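HTH cro/C1-type domain-containing protein (Pseudomonas aeruginosa, PDB 4O8B) regulates transcription as a helix-turn-helix protein, controlling bacterial motility and biofilm formation through modulation of the small RNA rsmZ. Local coordinates at the interface of chains A and B. Sequence-based numbering; all coordinates share one arbitrary frame. Chains: chain A/B, Uncharacterized protein.

The interface of chains A and B. Residues chain A 60, 75, 78-79, 89; chain B 71, 74-75, 93.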
# COMPACT_ATOMS: atom_id res chain seq x y z
N PRO A 60 4.43 -6.58 -2.82
CA PRO A 60 3.33 -5.72 -3.28
C PRO A 60 3.69 -4.25 -3.10
O PRO A 60 4.21 -3.86 -2.06
CB PRO A 60 2.17 -6.15 -2.39
CG PRO A 60 2.46 -7.58 -2.12
CD PRO A 60 3.94 -7.55 -1.83
N ILE A 75 0.34 -7.91 4.85
CA ILE A 75 0.33 -7.74 3.39
C ILE A 75 1.38 -8.63 2.72
O ILE A 75 1.19 -9.06 1.57
CB ILE A 75 0.59 -6.28 2.99
CG1 ILE A 75 -0.53 -5.38 3.51
CG2 ILE A 75 0.70 -6.16 1.47
CD1 ILE A 75 -0.47 -3.95 3.00
N VAL A 78 -0.07 -12.60 3.33
CA VAL A 78 -1.16 -12.95 2.43
C VAL A 78 -0.68 -13.06 0.99
O VAL A 78 -1.19 -13.88 0.22
CB VAL A 78 -2.31 -11.92 2.51
CG1 VAL A 78 -2.79 -11.78 3.94
CG2 VAL A 78 -1.84 -10.58 1.98
N SER A 79 0.31 -12.25 0.63
CA SER A 79 0.85 -12.27 -0.73
C SER A 79 1.65 -13.55 -0.99
O SER A 79 1.67 -14.05 -2.11
CB SER A 79 1.76 -11.06 -0.96
OG SER A 79 1.00 -9.87 -1.06
N LEU A 89 -8.28 -18.08 2.96
CA LEU A 89 -8.14 -16.85 3.71
C LEU A 89 -9.40 -15.99 3.58
O LEU A 89 -10.07 -15.70 4.57
CB LEU A 89 -6.93 -16.06 3.22
CG LEU A 89 -6.56 -14.80 4.01
CD1 LEU A 89 -5.96 -15.20 5.35
CD2 LEU A 89 -5.56 -13.97 3.21
N LEU B 71 -5.86 -8.02 -3.48
CA LEU B 71 -5.18 -7.60 -2.25
C LEU B 71 -5.83 -6.37 -1.64
O LEU B 71 -6.12 -6.33 -0.44
CB LEU B 71 -3.70 -7.33 -2.52
CG LEU B 71 -2.83 -7.17 -1.27
CD1 LEU B 71 -3.04 -8.37 -0.36
CD2 LEU B 71 -1.37 -7.05 -1.67
N LEU B 74 -8.74 -6.99 0.24
CA LEU B 74 -8.39 -7.65 1.50
C LEU B 74 -7.83 -6.64 2.50
O LEU B 74 -8.07 -6.75 3.70
CB LEU B 74 -7.35 -8.74 1.24
CG LEU B 74 -7.55 -10.05 2.00
CD1 LEU B 74 -8.76 -10.79 1.42
CD2 LEU B 74 -6.31 -10.92 1.88
N ILE B 75 -7.08 -5.66 2.00
CA ILE B 75 -6.48 -4.64 2.85
C ILE B 75 -7.55 -3.78 3.54
O ILE B 75 -7.32 -3.28 4.65
CB ILE B 75 -5.55 -3.70 2.04
CG1 ILE B 75 -4.38 -4.50 1.47
CG2 ILE B 75 -5.04 -2.57 2.93
CD1 ILE B 75 -3.31 -3.64 0.83
N ILE B 93 -3.81 -17.10 9.59
CA ILE B 93 -2.83 -16.92 8.52
C ILE B 93 -1.53 -17.65 8.86
O ILE B 93 -0.97 -18.36 8.01
CB ILE B 93 -2.53 -15.43 8.29
CG1 ILE B 93 -3.83 -14.69 7.96
CG2 ILE B 93 -1.54 -15.28 7.14
CD1 ILE B 93 -3.68 -13.19 7.86
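B:Leu71 packs its forked tip against A:Val78, A:Ile75 and A:Pro60 at the centre of this patch between two copies of an XRE-family (Cro/C1-type) helix-turn-helix regulator. Helices 69-79 and 83-99 of both chains supply most of the residues, with A:Pro60 added from a loop. The patch belongs to a two-fold symmetric interface that may hold the regulator as a dimer, an arrangement common among DNA-binding proteins of this kind.

The two methyls of B:Leu71 divide the work. CG of this leucine is anti to the backbone N (chi1 -168°), which extends the fork toward chain A. CD1 presses on CG2 of A:Val78 at 3.4 Å, a tight fit in which the two side chains slant across one another. The other methyl, CD2, meets CG2 of A:Ile75 and lies 3.7 Å from CB of the A:Pro60 ring, with the leucine side chain set roughly perpendicular to both. Near the two-fold axis, A:Ile75 and B:Ile75 meet through their CD1 methyls at 3.6 Å. Both adopt the same extended shape, with chi2 at -172° carrying each terminal methyl toward its twin.

Farther out, A:Leu89 bridges two helices of chain B with its separate branches. Its CD2 packs against CD2 of B:Leu74 at 3.4 Å, and CD1 sits equally close, at 3.4 Å, to CG1 of B:Ile93. B:Leu74 also points its CD2 end-on toward A:Val78, joining the two clusters.

At the polar rim, the hydroxyl OG of A:Ser79 lies 3.7 Å from CD2 of B:Leu71. It hydrogen-bonds back to the carbonyl O of A:Ile75, one helical turn earlier, at 2.8 Å and almost in line with the carbonyl (174°).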